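Local coordinates for protein SAS-6 (Leishmania major, PDB 4CKM) that probably builds, through its N-terminal domain, the ninefold cartwheel at the core of centrioles and basal bodies, at residues 36-49 against 57-69. Residues are numbered along the deposited sequence; the frame is centred on the assembly and turned at random.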
loop_
_atom_site.group_PDB
_atom_site.type_symbol
_atom_site.label_atom_id
_atom_site.label_comp_id
_atom_site.label_asym_id
_atom_site.label_seq_id
_atom_site.Cartn_x
_atom_site.Cartn_y
_atom_site.Cartn_z
ATOM N N GLU A 36 7.058 -22.302 25.967
ATOM C CA GLU A 36 6.475 -20.925 25.935
ATOM C C GLU A 36 5.577 -20.644 24.699
ATOM O O GLU A 36 5.760 -19.620 24.038
ATOM C CB GLU A 36 7.614 -19.881 26.029
ATOM C CG GLU A 36 8.679 -19.993 24.934
ATOM C CD GLU A 36 9.797 -18.974 25.071
ATOM O OE1 GLU A 36 9.524 -17.810 25.432
ATOM O OE2 GLU A 36 10.961 -19.332 24.802
ATOM N N PRO A 37 4.594 -21.533 24.395
ATOM C CA PRO A 37 3.746 -21.282 23.216
ATOM C C PRO A 37 2.599 -20.320 23.536
ATOM O O PRO A 37 1.475 -20.772 23.768
ATOM C CB PRO A 37 3.199 -22.675 22.876
ATOM C CG PRO A 37 3.105 -23.358 24.200
ATOM C CD PRO A 37 4.158 -22.753 25.111
ATOM N N GLN A 38 2.869 -19.013 23.511
ATOM C CA GLN A 38 1.959 -18.054 24.135
ATOM C C GLN A 38 0.975 -17.288 23.233
ATOM O O GLN A 38 1.307 -16.797 22.158
ATOM C CB GLN A 38 2.723 -17.082 25.022
ATOM C CG GLN A 38 3.839 -16.325 24.347
ATOM C CD GLN A 38 4.301 -15.160 25.192
ATOM O OE1 GLN A 38 5.207 -14.421 24.814
ATOM N NE2 GLN A 38 3.668 -14.981 26.339
ATOM N N THR A 39 -0.260 -17.206 23.720
ATOM C CA THR A 39 -1.303 -16.430 23.084
ATOM C C THR A 39 -1.102 -14.962 23.410
ATOM O O THR A 39 -1.078 -14.590 24.571
ATOM C CB THR A 39 -2.673 -16.904 23.545
ATOM O OG1 THR A 39 -2.827 -18.277 23.167
ATOM C CG2 THR A 39 -3.763 -16.096 22.886
ATOM N N LEU A 40 -0.916 -14.140 22.381
ATOM C CA LEU A 40 -0.663 -12.717 22.581
ATOM C C LEU A 40 -1.945 -11.900 22.428
ATOM O O LEU A 40 -1.973 -10.756 22.815
ATOM C CB LEU A 40 0.367 -12.200 21.584
ATOM C CG LEU A 40 1.754 -12.841 21.588
ATOM C CD1 LEU A 40 2.613 -12.214 20.498
ATOM C CD2 LEU A 40 2.430 -12.676 22.931
ATOM N N LEU A 41 -2.983 -12.478 21.834
ATOM C CA LEU A 41 -4.205 -11.757 21.576
ATOM C C LEU A 41 -5.281 -12.705 21.216
ATOM O O LEU A 41 -5.096 -13.566 20.369
ATOM C CB LEU A 41 -4.057 -10.769 20.427
ATOM C CG LEU A 41 -5.292 -9.863 20.269
ATOM C CD1 LEU A 41 -5.358 -8.837 21.387
ATOM C CD2 LEU A 41 -5.297 -9.160 18.922
ATOM N N GLU A 42 -6.420 -12.528 21.875
ATOM C CA GLU A 42 -7.625 -13.253 21.580
ATOM C C GLU A 42 -8.743 -12.248 21.843
ATOM O O GLU A 42 -8.979 -11.865 22.980
ATOM C CB GLU A 42 -7.726 -14.459 22.503
ATOM C CG GLU A 42 -8.962 -15.308 22.261
ATOM C CD GLU A 42 -8.851 -16.707 22.850
ATOM O OE1 GLU A 42 -7.931 -16.972 23.659
ATOM O OE2 GLU A 42 -9.689 -17.558 22.490
ATOM N N THR A 43 -9.393 -11.769 20.794
ATOM C CA THR A 43 -10.331 -10.676 20.955
ATOM C C THR A 43 -11.291 -10.634 19.798
ATOM O O THR A 43 -11.282 -11.531 18.941
ATOM C CB THR A 43 -9.592 -9.324 21.133
ATOM O OG1 THR A 43 -10.511 -8.328 21.567
ATOM C CG2 THR A 43 -8.928 -8.839 19.853
ATOM N N THR A 44 -12.147 -9.616 19.796
ATOM C CA THR A 44 -13.127 -9.439 18.738
ATOM C C THR A 44 -12.916 -8.095 18.105
ATOM O O THR A 44 -12.538 -7.134 18.774
ATOM C CB THR A 44 -14.542 -9.600 19.283
ATOM O OG1 THR A 44 -14.668 -10.948 19.744
ATOM C CG2 THR A 44 -15.599 -9.379 18.187
ATOM N N VAL A 45 -13.062 -8.037 16.789
ATOM C CA VAL A 45 -12.839 -6.790 16.066
ATOM C C VAL A 45 -13.854 -6.697 14.968
ATOM O O VAL A 45 -14.294 -7.718 14.446
ATOM C CB VAL A 45 -11.437 -6.703 15.426
ATOM C CG1 VAL A 45 -10.396 -6.447 16.473
ATOM C CG2 VAL A 45 -11.104 -7.987 14.676
ATOM N N MET A 46 -14.216 -5.468 14.620
ATOM C CA MET A 46 -15.088 -5.238 13.476
ATOM C C MET A 46 -14.252 -5.324 12.199
ATOM O O MET A 46 -13.183 -4.715 12.097
ATOM C CB MET A 46 -15.745 -3.856 13.571
ATOM C CG MET A 46 -16.690 -3.708 14.743
ATOM S SD MET A 46 -18.046 -4.859 14.561
ATOM C CE MET A 46 -18.794 -4.704 16.179
ATOM N N VAL A 47 -14.774 -6.038 11.212
ATOM C CA VAL A 47 -14.099 -6.201 9.940
ATOM C C VAL A 47 -15.088 -5.994 8.818
ATOM O O VAL A 47 -16.176 -6.549 8.840
ATOM C CB VAL A 47 -13.459 -7.606 9.845
ATOM C CG1 VAL A 47 -12.606 -7.747 8.583
ATOM C CG2 VAL A 47 -12.602 -7.884 11.083
ATOM N N SER A 48 -14.703 -5.206 7.821
ATOM C CA SER A 48 -15.436 -5.201 6.551
ATOM C C SER A 48 -15.026 -6.430 5.739
ATOM O O SER A 48 -13.877 -6.545 5.317
ATOM C CB SER A 48 -15.187 -3.913 5.753
ATOM O OG SER A 48 -15.841 -3.984 4.493
ATOM N N THR A 49 -15.963 -7.355 5.566
ATOM C CA THR A 49 -15.748 -8.584 4.806
ATOM C C THR A 49 -16.473 -8.557 3.471
ATOM O O THR A 49 -17.610 -8.079 3.378
ATOM C CB THR A 49 -16.312 -9.807 5.545
ATOM O OG1 THR A 49 -17.694 -9.579 5.840
ATOM C CG2 THR A 49 -15.596 -10.024 6.830
ATOM N N GLN A 57 -19.985 -6.388 4.067
ATOM C CA GLN A 57 -20.643 -6.103 5.341
ATOM C C GLN A 57 -19.588 -5.930 6.415
ATOM O O GLN A 57 -18.508 -6.509 6.334
ATOM C CB GLN A 57 -21.585 -7.226 5.748
ATOM C CG GLN A 57 -20.853 -8.520 6.003
ATOM C CD GLN A 57 -21.698 -9.584 6.669
ATOM O OE1 GLN A 57 -22.303 -9.375 7.716
ATOM N NE2 GLN A 57 -21.697 -10.756 6.077
ATOM N N VAL A 58 -19.922 -5.153 7.439
ATOM C CA VAL A 58 -19.051 -4.966 8.578
ATOM C C VAL A 58 -19.605 -5.790 9.723
ATOM O O VAL A 58 -20.776 -5.679 10.067
ATOM C CB VAL A 58 -18.950 -3.478 8.956
ATOM C CG1 VAL A 58 -18.338 -3.301 10.328
ATOM C CG2 VAL A 58 -18.126 -2.724 7.910
ATOM N N ARG A 59 -18.760 -6.635 10.293
ATOM C CA ARG A 59 -19.198 -7.612 11.259
ATOM C C ARG A 59 -18.101 -7.970 12.255
ATOM O O ARG A 59 -16.926 -7.819 11.970
ATOM C CB ARG A 59 -19.694 -8.847 10.527
ATOM C CG ARG A 59 -18.603 -9.782 10.068
ATOM C CD ARG A 59 -19.023 -10.541 8.837
ATOM N NE ARG A 59 -18.734 -11.958 8.929
ATOM C CZ ARG A 59 -18.466 -12.755 7.893
ATOM N NH1 ARG A 59 -18.380 -12.293 6.649
ATOM N NH2 ARG A 59 -18.233 -14.034 8.117
ATOM N N PRO A 60 -18.484 -8.432 13.443
ATOM C CA PRO A 60 -17.462 -8.726 14.445
ATOM C C PRO A 60 -16.798 -10.068 14.169
ATOM O O PRO A 60 -17.484 -11.053 13.924
ATOM C CB PRO A 60 -18.245 -8.735 15.763
ATOM C CG PRO A 60 -19.657 -9.058 15.389
ATOM C CD PRO A 60 -19.850 -8.721 13.927
ATOM N N LEU A 61 -15.468 -10.090 14.163
ATOM C CA LEU A 61 -14.731 -11.335 13.970
ATOM C C LEU A 61 -13.808 -11.579 15.135
ATOM O O LEU A 61 -13.292 -10.646 15.757
ATOM C CB LEU A 61 -13.919 -11.310 12.662
ATOM C CG LEU A 61 -14.682 -11.308 11.331
ATOM C CD1 LEU A 61 -13.735 -11.232 10.133
ATOM C CD2 LEU A 61 -15.589 -12.530 11.202
ATOM N N GLY A 62 -13.605 -12.848 15.443
ATOM C CA GLY A 62 -12.585 -13.219 16.420
ATOM C C GLY A 62 -11.206 -13.127 15.766
ATOM O O GLY A 62 -10.999 -13.574 14.631
ATOM N N VAL A 63 -10.259 -12.555 16.473
ATOM C CA VAL A 63 -8.922 -12.552 15.993
ATOM C C VAL A 63 -8.015 -13.099 17.070
ATOM O O VAL A 63 -8.191 -12.793 18.258
ATOM C CB VAL A 63 -8.483 -11.151 15.545
ATOM C CG1 VAL A 63 -8.310 -10.223 16.724
ATOM C CG2 VAL A 63 -7.182 -11.240 14.774
ATOM N N TYR A 64 -7.029 -13.884 16.639
ATOM C CA TYR A 64 -6.216 -14.678 17.545
ATOM C C TYR A 64 -4.781 -14.716 17.031
ATOM O O TYR A 64 -4.525 -15.066 15.884
ATOM C CB TYR A 64 -6.830 -16.082 17.611
ATOM C CG TYR A 64 -6.131 -17.115 18.478
ATOM C CD1 TYR A 64 -6.365 -17.181 19.854
ATOM C CD2 TYR A 64 -5.286 -18.064 17.918
ATOM C CE1 TYR A 64 -5.753 -18.141 20.642
ATOM C CE2 TYR A 64 -4.672 -19.031 18.698
ATOM C CZ TYR A 64 -4.909 -19.061 20.051
ATOM O OH TYR A 64 -4.297 -20.008 20.811
ATOM N N VAL A 65 -3.846 -14.304 17.865
ATOM C CA VAL A 65 -2.447 -14.303 17.494
ATOM C C VAL A 65 -1.697 -15.111 18.545
ATOM O O VAL A 65 -1.800 -14.827 19.745
ATOM C CB VAL A 65 -1.859 -12.870 17.410
ATOM C CG1 VAL A 65 -0.378 -12.913 17.070
ATOM C CG2 VAL A 65 -2.594 -12.023 16.388
ATOM N N ARG A 66 -0.952 -16.114 18.086
ATOM C CA ARG A 66 -0.166 -16.990 18.967
ATOM C C ARG A 66 1.236 -17.230 18.396
ATOM O O ARG A 66 1.398 -17.362 17.179
ATOM C CB ARG A 66 -0.877 -18.335 19.138
ATOM C CG ARG A 66 -0.217 -19.275 20.140
ATOM C CD ARG A 66 -1.006 -20.575 20.293
ATOM N NE ARG A 66 -0.900 -21.451 19.118
ATOM C CZ ARG A 66 -1.804 -22.370 18.743
ATOM N NH1 ARG A 66 -2.935 -22.557 19.427
ATOM N NH2 ARG A 66 -1.586 -23.107 17.657
ATOM N N THR A 67 2.235 -17.248 19.278
ATOM C CA THR A 67 3.594 -17.663 18.929
ATOM C C THR A 67 3.827 -19.059 19.457
ATOM O O THR A 67 3.360 -19.396 20.538
ATOM C CB THR A 67 4.673 -16.762 19.556
ATOM O OG1 THR A 67 4.594 -16.832 20.985
ATOM C CG2 THR A 67 4.494 -15.318 19.110
ATOM N N GLY A 68 4.554 -19.867 18.691
ATOM C CA GLY A 68 4.945 -21.205 19.135
ATOM C C GLY A 68 6.076 -21.795 18.306
ATOM O O GLY A 68 6.977 -21.077 17.844
ATOM N N ARG A 69 5.998 -23.109 18.106
ATOM C CA ARG A 69 7.011 -23.889 17.401
ATOM C C ARG A 69 6.344 -24.744 16.385
ATOM O O ARG A 69 5.243 -25.177 16.581
ATOM C CB ARG A 69 7.730 -24.826 18.346
ATOM C CG ARG A 69 8.523 -24.140 19.430
ATOM C CD ARG A 69 9.718 -23.420 18.850
ATOM N NE ARG A 69 10.622 -23.020 19.918
ATOM C CZ ARG A 69 11.944 -22.944 19.814
ATOM N NH1 ARG A 69 12.587 -23.255 18.687
ATOM N NH2 ARG A 69 12.632 -22.566 20.867
HETATM O O HOH W 1 6.662 -18.610 21.538
HETATM O O HOH W 2 5.891 -14.884 22.026
#
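With Y64 CG opposite its backbone N (chi1 179°), the tyrosine ring reaches diagonally across to strand 39-49, its CE1 3.6 Å from T39 CG2 while E42 OE1 lies at the ring edge, in its plane. The E42 carboxylate is turned almost perpendicular to that ring. T39 OG1 makes a weak 3.3 Å hydrogen bond to Y64 OH, which also accepts R66 NH1, so the phenol oxygen is held from both strands, though by one weak and one bent bond.

On the other face, V63 has chi1 70°, which places CG1 between backbone N and carbonyl carbon and aims it at its neighbours across the strands: T43 CG2 at a tight 3.5 Å, with L41 CD2 and V45 CG2 next to it. Further along, L61 CD1 packs on V47 CB at 3.6 Å. This largely apolar face, with L41, V45, V47, L61, V63 and V65 buried, turns inward, where L41 touches L126 and R127 of helix 117-130, V45 touches A130, and L61 rests on F91. At the far end R59 folds back over the same face, bringing NH1 to 2.9 Å from T49 OG1 and packing CD against that threonine; its NH2 forms a salt bridge with D85.

Paired backbone bonds tie T43 to V63, V45 to L61, V47 to R59 and T49 to Q57. The ladder slips at L40 and L41, which both face V65: V65 O takes L40 N at 2.9 Å and L41 N only weakly. Beyond this classic bulge, two waters bridge T67 OG1 to E36 O and to Q38 OE1.

Strand 57-69 is flanked on its other edge by strand 76-85. Strands 39-49 and 57-69 form a long antiparallel beta hairpin, the first two strands of the SAS-6 N-terminal domain, a fold related to the XRCC4 head.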